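Local atomic coordinates of putative GTP pyrophosphokinase (Streptococcus mutans, PDB entry 3L9D), a protein that probably transfers pyrophosphate from ATP to GTP, the first step in making the alarmone ppGpp. Residues Q113-V118 with E218-R223; M131-E136 with Y151-E156. All coordinates share one frame; numbering follows the deposited sequence.

Interaction 1: residues Q113-V118 with E218-R223; sequences QFVDDV and EMRQIR
The carboxylate of D116 sits between two arginines that meet it differently. R220 comes edge-on: its NH2 points almost straight at D116 OD2 (3.2 Å, 169° at the hydrogen), and that oxygen lies in the guanidinium plane, although the donor stands well above the carboxylate plane. CG between its backbone N and carbonyl carbon (chi1 73°) and a bend at chi3 bring R220 there. A weak second bond runs from R220 NE to D116 OD1 at 3.1 Å. R223 instead lays its guanidinium flat on the carboxylate, the planes only 10° apart. D116 OD1 is 3.2 Å from R223 NE, but no N-H is aimed at it, so this salt bridge works through charge alone. The N-H of R223 NE is spent on R220 O at 2.6 Å, a bond that fixes the rotation of the stacked group. The network joins the segment that follows strand 106-112 and leads into helix 117-126 to the end of helix 199-221, where I222 holds the N-cap position of helix 223-230. Beside it, F114 offers a ring face to R223 CB, 3.7 Å from the ring centroid, a CH-pi contact that suits an arginine whose stem is apolar; Q113 CG covers the opposite face. V115, short and branched, presses CG1 on a face of the R220 guanidinium, 3.3 Å from NH2, while R220 NH1 reaches a second carboxylate, that of E217.

Interaction 2: residues M131-E136 with Y151-E156; sequences MKVIQE and YHVIVE
Y151 (chi1 -160°) turns its ring away from its own backbone N and toward E136, whose chain runs extended beyond CG. The Y151 OH donates to E136 OE1 at 2.6 Å on the anti lone pair, the oxygen lying near the ring plane at its edge. E136 OE2 is paired with R126 of helix 117-126. The backbones of strands 132-139 and 150-161 form an antiparallel hairpin interrupted by a classic beta bulge: two residues, I134 and Q135, stand opposite the single I154. I154 O takes I134 N at 2.9 Å and Q135 N only weakly, while I154 N returns a bond to Q135 O at 2.9 Å. Branched residues suit the strands: V133 CG1 meets V153 CG1 at 3.8 Å on one face, where M131 SD also lies against V155 CG1. I134 CD1 packs on I154 CG2 at 3.9 Å, and Q135 runs alongside I154, its NE2 donating a hydrogen bond to a water that bonds weakly to H152 O. Buried Y151 thus has its hydroxyl satisfied by a carboxylate that also serves an arginine, an arrangement that would probably favour the charged form of E136 and ties the hairpin to the neighbouring helix.

Overall arrangement
The centres of the two interactions lie about 23 Å apart, with helix 117-126 as the bridge: segment 113-118 leads into it, and strand 132-139 of interaction 2 follows it in the chain. V118 CG1 touches Y151 CB at 4.0 Å, so the segments 113-118 and 151-156 meet by packing. Along the sequence, both strands of interaction 2 fall between 113-118 and 218-223. The hairpin forms one side of the five-stranded mixed sheet, with 132-139 outermost within this chain and 150-161 next to 164-176. Interaction 1 ties the connection after strand 106-112 to the C-terminal helices, so sheet and helices are joined across about 100 residues, consistent with the nucleotidyltransferase-like synthetase fold of RelA/SpoT proteins.

Interaction 1: residues Q113-V118 with E218-R223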
ATOM      1  N   GLN A 113       3.341  11.585  -4.447  1.00 25.10           N
ATOM      2  CA  GLN A 113       4.004  12.803  -4.011  1.00 28.74           C
ATOM      3  C   GLN A 113       3.175  13.676  -3.051  1.00 31.99           C
ATOM      4  O   GLN A 113       3.716  14.181  -2.065  1.00 29.56           O
ATOM      5  CB  GLN A 113       4.484  13.644  -5.202  1.00 33.81           C
ATOM      6  CG  GLN A 113       5.491  14.730  -4.749  1.00 36.69           C
ATOM      7  CD  GLN A 113       5.989  15.655  -5.854  1.00 32.25           C
ATOM      8  OE1 GLN A 113       5.428  15.719  -6.957  1.00 30.06           O
ATOM      9  NE2 GLN A 113       7.049  16.394  -5.544  1.00 29.52           N
ATOM     10  N   PHE A 114       1.882  13.849  -3.331  1.00 29.35           N
ATOM     11  CA  PHE A 114       1.019  14.710  -2.503  1.00 28.20           C
ATOM     12  C   PHE A 114      -0.166  13.978  -1.881  1.00 26.45           C
ATOM     13  O   PHE A 114      -0.695  13.031  -2.463  1.00 29.81           O
ATOM     14  CB  PHE A 114       0.489  15.880  -3.322  1.00 28.12           C
ATOM     15  CG  PHE A 114       1.562  16.729  -3.922  1.00 33.57           C
ATOM     16  CD1 PHE A 114       2.366  17.524  -3.118  1.00 33.21           C
ATOM     17  CD2 PHE A 114       1.765  16.747  -5.297  1.00 33.47           C
ATOM     18  CE1 PHE A 114       3.364  18.324  -3.684  1.00 34.58           C
ATOM     19  CE2 PHE A 114       2.752  17.539  -5.862  1.00 32.60           C
ATOM     20  CZ  PHE A 114       3.550  18.330  -5.061  1.00 30.59           C
ATOM     21  N   VAL A 115      -0.596  14.416  -0.706  1.00 24.89           N
ATOM     22  CA  VAL A 115      -1.795  13.843  -0.099  1.00 27.79           C
ATOM     23  C   VAL A 115      -2.911  13.803  -1.147  1.00 30.44           C
ATOM     24  O   VAL A 115      -3.617  12.804  -1.314  1.00 26.42           O
ATOM     25  CB  VAL A 115      -2.265  14.671   1.097  1.00 27.83           C
ATOM     26  CG1 VAL A 115      -3.726  14.419   1.352  1.00 28.12           C
ATOM     27  CG2 VAL A 115      -1.425  14.355   2.334  1.00 24.29           C
ATOM     28  N   ASP A 116      -3.031  14.898  -1.883  1.00 29.33           N
ATOM     29  CA  ASP A 116      -4.054  15.038  -2.890  1.00 27.57           C
ATOM     30  C   ASP A 116      -3.972  13.977  -3.988  1.00 30.84           C
ATOM     31  O   ASP A 116      -5.004  13.596  -4.553  1.00 26.38           O
ATOM     32  CB  ASP A 116      -3.995  16.446  -3.480  1.00 32.89           C
ATOM     33  CG  ASP A 116      -3.993  17.522  -2.403  1.00 36.70           C
ATOM     34  OD1 ASP A 116      -2.917  17.797  -1.816  1.00 37.49           O
ATOM     35  OD2 ASP A 116      -5.070  18.091  -2.137  1.00 37.55           O
ATOM     36  N   ASP A 117      -2.768  13.491  -4.293  1.00 26.62           N
ATOM     37  CA  ASP A 117      -2.637  12.487  -5.356  1.00 25.41           C
ATOM     38  C   ASP A 117      -3.300  11.138  -5.031  1.00 23.91           C
ATOM     39  O   ASP A 117      -3.522  10.325  -5.926  1.00 27.19           O
ATOM     40  CB  ASP A 117      -1.177  12.263  -5.735  1.00 26.63           C
ATOM     41  CG  ASP A 117      -0.557  13.462  -6.395  1.00 29.98           C
ATOM     42  OD1 ASP A 117      -1.242  14.145  -7.187  1.00 29.92           O
ATOM     43  OD2 ASP A 117       0.639  13.704  -6.136  1.00 30.75           O
ATOM     44  N   VAL A 118      -3.612  10.906  -3.760  1.00 20.65           N
ATOM     45  CA  VAL A 118      -4.238   9.659  -3.331  1.00 19.58           C
ATOM     46  C   VAL A 118      -5.585   9.397  -4.014  1.00 23.41           C
ATOM     47  O   VAL A 118      -5.844   8.279  -4.482  1.00 22.43           O
ATOM     48  CB  VAL A 118      -4.436   9.606  -1.790  1.00 24.32           C
ATOM     49  CG1 VAL A 118      -5.173   8.299  -1.358  1.00 14.44           C
ATOM     50  CG2 VAL A 118      -3.101   9.772  -1.058  1.00 18.44           C
ATOM     51  N   GLU A 218       2.264  21.135   4.481  1.00 35.44           N
ATOM     52  CA  GLU A 218       2.893  22.326   3.908  1.00 34.66           C
ATOM     53  C   GLU A 218       3.090  22.246   2.402  1.00 34.69           C
ATOM     54  O   GLU A 218       2.718  23.155   1.676  1.00 38.15           O
ATOM     55  CB  GLU A 218       4.226  22.606   4.588  1.00 36.01           C
ATOM     56  CG  GLU A 218       4.060  23.151   5.984  1.00 36.50           C
ATOM     57  CD  GLU A 218       3.393  24.511   5.989  1.00 35.53           C
ATOM     58  OE1 GLU A 218       3.275  25.120   4.906  1.00 36.60           O
ATOM     59  OE2 GLU A 218       3.004  24.975   7.079  1.00 33.72           O
ATOM     60  N   MET A 219       3.673  21.157   1.926  1.00 39.50           N
ATOM     61  CA  MET A 219       3.944  21.037   0.496  1.00 38.64           C
ATOM     62  C   MET A 219       2.683  20.986  -0.393  1.00 39.36           C
ATOM     63  O   MET A 219       2.679  21.513  -1.511  1.00 38.97           O
ATOM     64  CB  MET A 219       4.858  19.839   0.228  1.00 35.24           C
ATOM     65  CG  MET A 219       6.313  20.060   0.615  1.00 34.38           C
ATOM     66  SD  MET A 219       7.096  21.370  -0.350  1.00 36.65           S
ATOM     67  CE  MET A 219       8.813  21.093   0.095  1.00 37.15           C
ATOM     68  N   ARG A 220       1.611  20.367   0.094  1.00 35.35           N
ATOM     69  CA  ARG A 220       0.419  20.218  -0.744  1.00 39.25           C
ATOM     70  C   ARG A 220      -0.153  21.581  -1.090  1.00 42.01           C
ATOM     71  O   ARG A 220      -0.847  21.736  -2.088  1.00 48.23           O
ATOM     72  CB  ARG A 220      -0.659  19.360  -0.059  1.00 39.63           C
ATOM     73  CG  ARG A 220      -1.373  20.050   1.098  1.00 35.23           C
ATOM     74  CD  ARG A 220      -2.169  19.061   1.924  1.00 35.32           C
ATOM     75  NE  ARG A 220      -3.319  18.545   1.186  1.00 48.63           N
ATOM     76  CZ  ARG A 220      -4.240  17.725   1.695  1.00 46.30           C
ATOM     77  NH1 ARG A 220      -4.155  17.315   2.963  1.00 43.45           N
ATOM     78  NH2 ARG A 220      -5.248  17.315   0.932  1.00 32.07           N
ATOM     79  N   GLN A 221       0.136  22.570  -0.258  1.00 41.39           N
ATOM     80  CA  GLN A 221      -0.447  23.889  -0.442  1.00 40.90           C
ATOM     81  C   GLN A 221       0.145  24.653  -1.622  1.00 46.36           C
ATOM     82  O   GLN A 221      -0.559  25.402  -2.308  1.00 43.46           O
ATOM     83  CB  GLN A 221      -0.380  24.672   0.863  1.00 37.45           C
ATOM     84  CG  GLN A 221      -1.616  24.404   1.711  1.00 39.69           C
ATOM     85  CD  GLN A 221      -1.436  24.753   3.168  1.00 50.49           C
ATOM     86  OE1 GLN A 221      -0.506  25.466   3.540  1.00 51.36           O
ATOM     87  NE2 GLN A 221      -2.337  24.246   4.012  1.00 62.77           N
ATOM     88  N   ILE A 222       1.437  24.439  -1.867  1.00 48.96           N
ATOM     89  CA  ILE A 222       2.109  24.980  -3.043  1.00 41.23           C
ATOM     90  C   ILE A 222       2.211  23.906  -4.127  1.00 45.73           C
ATOM     91  O   ILE A 222       3.015  24.017  -5.056  1.00 45.06           O
ATOM     92  CB  ILE A 222       3.516  25.511  -2.699  1.00 42.73           C
ATOM     93  CG1 ILE A 222       4.420  24.393  -2.163  1.00 45.87           C
ATOM     94  CG2 ILE A 222       3.425  26.626  -1.673  1.00 50.39           C
ATOM     95  CD1 ILE A 222       5.821  24.863  -1.745  1.00 38.85           C
ATOM     96  N   ARG A 223       1.378  22.875  -4.019  1.00 44.75           N
ATOM     97  CA  ARG A 223       1.474  21.723  -4.920  1.00 41.81           C
ATOM     98  C   ARG A 223       1.269  22.077  -6.389  1.00 40.91           C
ATOM     99  O   ARG A 223       1.954  21.540  -7.255  1.00 40.20           O
ATOM    100  CB  ARG A 223       0.539  20.596  -4.467  1.00 41.20           C
ATOM    101  CG  ARG A 223      -0.524  20.178  -5.460  1.00 44.48           C
ATOM    102  CD  ARG A 223      -1.637  19.435  -4.736  1.00 40.27           C
ATOM    103  NE  ARG A 223      -2.243  20.290  -3.721  1.00 44.38           N
ATOM    104  CZ  ARG A 223      -3.523  20.646  -3.710  1.00 50.35           C
ATOM    105  NH1 ARG A 223      -4.348  20.200  -4.652  1.00 44.59           N
ATOM    106  NH2 ARG A 223      -3.981  21.433  -2.744  1.00 48.42           N
TER

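Interaction 2: residues M131-E136 with Y151-E156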
ATOM      1  N   MET A 131      -9.030  -6.154 -12.328  1.00 23.58           N
ATOM      2  CA  MET A 131      -9.105  -6.452 -10.916  1.00 21.31           C
ATOM      3  C   MET A 131     -10.388  -5.789 -10.489  1.00 26.46           C
ATOM      4  O   MET A 131     -10.930  -4.957 -11.208  1.00 28.31           O
ATOM      5  CB  MET A 131      -7.902  -5.871 -10.159  1.00 21.09           C
ATOM      6  CG  MET A 131      -7.842  -4.351 -10.122  1.00 20.68           C
ATOM      7  SD  MET A 131      -6.256  -3.623  -9.640  1.00 18.00           S
ATOM      8  CE  MET A 131      -5.231  -4.088 -11.025  1.00 22.65           C
ATOM      9  N   LYS A 132     -10.891  -6.164  -9.325  1.00 30.94           N
ATOM     10  CA  LYS A 132     -12.070  -5.515  -8.782  1.00 29.57           C
ATOM     11  C   LYS A 132     -11.773  -5.012  -7.365  1.00 28.30           C
ATOM     12  O   LYS A 132     -11.276  -5.768  -6.517  1.00 26.38           O
ATOM     13  CB  LYS A 132     -13.257  -6.484  -8.787  1.00 28.33           C
ATOM     14  CG  LYS A 132     -14.592  -5.815  -8.482  1.00 40.78           C
ATOM     15  CD  LYS A 132     -15.041  -6.025  -7.026  1.00 44.34           C
ATOM     16  CE  LYS A 132     -16.310  -5.208  -6.704  1.00 40.91           C
ATOM     17  NZ  LYS A 132     -17.023  -5.773  -5.535  1.00 38.40           N
ATOM     18  N   VAL A 133     -12.059  -3.738  -7.120  1.00 21.94           N
ATOM     19  CA  VAL A 133     -11.940  -3.167  -5.780  1.00 22.62           C
ATOM     20  C   VAL A 133     -13.046  -3.708  -4.849  1.00 20.18           C
ATOM     21  O   VAL A 133     -14.220  -3.580  -5.149  1.00 25.36           O
ATOM     22  CB  VAL A 133     -11.976  -1.628  -5.858  1.00 16.59           C
ATOM     23  CG1 VAL A 133     -11.897  -1.010  -4.487  1.00 15.13           C
ATOM     24  CG2 VAL A 133     -10.841  -1.141  -6.745  1.00 17.96           C
ATOM     25  N   ILE A 134     -12.678  -4.326  -3.732  1.00 19.94           N
ATOM     26  CA  ILE A 134     -13.697  -4.894  -2.846  1.00 25.97           C
ATOM     27  C   ILE A 134     -13.701  -4.311  -1.446  1.00 25.22           C
ATOM     28  O   ILE A 134     -14.609  -4.601  -0.662  1.00 24.95           O
ATOM     29  CB  ILE A 134     -13.599  -6.421  -2.683  1.00 26.30           C
ATOM     30  CG1 ILE A 134     -12.271  -6.787  -2.047  1.00 20.91           C
ATOM     31  CG2 ILE A 134     -13.821  -7.134  -4.016  1.00 33.89           C
ATOM     32  CD1 ILE A 134     -12.255  -8.166  -1.509  1.00 28.01           C
ATOM     33  N   GLN A 135     -12.691  -3.512  -1.119  1.00 19.84           N
ATOM     34  CA  GLN A 135     -12.687  -2.844   0.163  1.00 15.78           C
ATOM     35  C   GLN A 135     -11.788  -1.623   0.165  1.00 16.55           C
ATOM     36  O   GLN A 135     -10.692  -1.659  -0.370  1.00 22.34           O
ATOM     37  CB  GLN A 135     -12.267  -3.822   1.240  1.00 16.67           C
ATOM     38  CG  GLN A 135     -12.514  -3.346   2.635  1.00 18.21           C
ATOM     39  CD  GLN A 135     -11.761  -4.167   3.642  1.00 20.95           C
ATOM     40  OE1 GLN A 135     -12.298  -5.112   4.220  1.00 20.27           O
ATOM     41  NE2 GLN A 135     -10.499  -3.812   3.863  1.00 19.49           N
ATOM     42  N   GLU A 136     -12.253  -0.531   0.762  1.00 17.64           N
ATOM     43  CA  GLU A 136     -11.401   0.646   0.961  1.00 18.77           C
ATOM     44  C   GLU A 136     -11.401   1.064   2.423  1.00 15.75           C
ATOM     45  O   GLU A 136     -12.412   0.951   3.095  1.00 18.05           O
ATOM     46  CB  GLU A 136     -11.855   1.817   0.082  1.00 16.87           C
ATOM     47  CG  GLU A 136     -11.929   1.487  -1.385  1.00 17.36           C
ATOM     48  CD  GLU A 136     -12.220   2.708  -2.225  1.00 18.42           C
ATOM     49  OE1 GLU A 136     -11.852   3.834  -1.809  1.00 16.50           O
ATOM     50  OE2 GLU A 136     -12.810   2.535  -3.311  1.00 18.40           O
ATOM     51  N   TYR A 151      -3.750   4.816   3.026  1.00 21.89           N
ATOM     52  CA  TYR A 151      -5.036   4.426   2.468  1.00 22.99           C
ATOM     53  C   TYR A 151      -4.964   2.977   1.978  1.00 20.35           C
ATOM     54  O   TYR A 151      -4.099   2.641   1.170  1.00 21.97           O
ATOM     55  CB  TYR A 151      -5.427   5.370   1.324  1.00 18.64           C
ATOM     56  CG  TYR A 151      -6.897   5.349   1.009  1.00 17.06           C
ATOM     57  CD1 TYR A 151      -7.708   6.413   1.360  1.00 18.07           C
ATOM     58  CD2 TYR A 151      -7.478   4.261   0.364  1.00 18.78           C
ATOM     59  CE1 TYR A 151      -9.052   6.409   1.075  1.00 17.57           C
ATOM     60  CE2 TYR A 151      -8.844   4.241   0.080  1.00 17.10           C
ATOM     61  CZ  TYR A 151      -9.621   5.319   0.443  1.00 19.79           C
ATOM     62  OH  TYR A 151     -10.975   5.321   0.185  1.00 21.48           O
ATOM     63  N   HIS A 152      -5.864   2.122   2.452  1.00 19.11           N
ATOM     64  CA  HIS A 152      -5.797   0.705   2.109  1.00 16.48           C
ATOM     65  C   HIS A 152      -6.884   0.285   1.150  1.00 17.27           C
ATOM     66  O   HIS A 152      -8.045   0.521   1.406  1.00 19.87           O
ATOM     67  CB  HIS A 152      -5.894  -0.160   3.359  1.00 19.30           C
ATOM     68  CG  HIS A 152      -4.846   0.138   4.386  1.00 22.67           C
ATOM     69  ND1 HIS A 152      -4.594  -0.693   5.452  1.00 24.14           N
ATOM     70  CD2 HIS A 152      -3.983   1.173   4.502  1.00 19.54           C
ATOM     71  CE1 HIS A 152      -3.627  -0.178   6.189  1.00 23.18           C
ATOM     72  NE2 HIS A 152      -3.241   0.953   5.635  1.00 20.15           N
ATOM     73  N   VAL A 153      -6.491  -0.364   0.056  1.00 21.22           N
ATOM     74  CA  VAL A 153      -7.434  -0.905  -0.919  1.00 21.13           C
ATOM     75  C   VAL A 153      -7.215  -2.401  -1.073  1.00 17.78           C
ATOM     76  O   VAL A 153      -6.090  -2.845  -1.221  1.00 16.05           O
ATOM     77  CB  VAL A 153      -7.250  -0.254  -2.302  1.00 17.88           C
ATOM     78  CG1 VAL A 153      -8.258  -0.817  -3.267  1.00 15.29           C
ATOM     79  CG2 VAL A 153      -7.373   1.265  -2.203  1.00 16.99           C
ATOM     80  N   ILE A 154      -8.289  -3.179  -1.019  1.00 13.76           N
ATOM     81  CA  ILE A 154      -8.182  -4.596  -1.261  1.00 12.96           C
ATOM     82  C   ILE A 154      -8.788  -4.882  -2.627  1.00 15.38           C
ATOM     83  O   ILE A 154      -9.869  -4.381  -2.964  1.00 14.31           O
ATOM     84  CB  ILE A 154      -8.867  -5.431  -0.159  1.00 16.88           C
ATOM     85  CG1 ILE A 154      -8.271  -5.096   1.220  1.00 17.88           C
ATOM     86  CG2 ILE A 154      -8.747  -6.927  -0.457  1.00 12.93           C
ATOM     87  CD1 ILE A 154      -6.749  -5.227   1.316  1.00 13.14           C
ATOM     88  N   VAL A 155      -8.062  -5.653  -3.425  1.00 13.11           N
ATOM     89  CA  VAL A 155      -8.504  -5.991  -4.754  1.00 15.08           C
ATOM     90  C   VAL A 155      -8.494  -7.503  -4.933  1.00 19.69           C
ATOM     91  O   VAL A 155      -7.625  -8.192  -4.395  1.00 20.34           O
ATOM     92  CB  VAL A 155      -7.657  -5.285  -5.854  1.00 20.49           C
ATOM     93  CG1 VAL A 155      -7.879  -3.768  -5.821  1.00 14.28           C
ATOM     94  CG2 VAL A 155      -6.142  -5.655  -5.748  1.00 19.80           C
ATOM     95  N   GLU A 156      -9.506  -8.013  -5.633  1.00 22.02           N
ATOM     96  CA  GLU A 156      -9.496  -9.383  -6.123  1.00 22.89           C
ATOM     97  C   GLU A 156      -8.827  -9.351  -7.477  1.00 21.40           C
ATOM     98  O   GLU A 156      -9.220  -8.572  -8.356  1.00 20.72           O
ATOM     99  CB  GLU A 156     -10.903  -9.919  -6.317  1.00 23.68           C
ATOM    100  CG  GLU A 156     -11.661 -10.199  -5.075  1.00 30.98           C
ATOM    101  CD  GLU A 156     -13.057 -10.708  -5.369  1.00 39.74           C
ATOM    102  OE1 GLU A 156     -13.389 -10.902  -6.563  1.00 41.83           O
ATOM    103  OE2 GLU A 156     -13.819 -10.917  -4.404  1.00 42.00           O
TER
HETATM  104  O   HOH W   1      -8.221  -2.129   3.536  1.00 19.99           O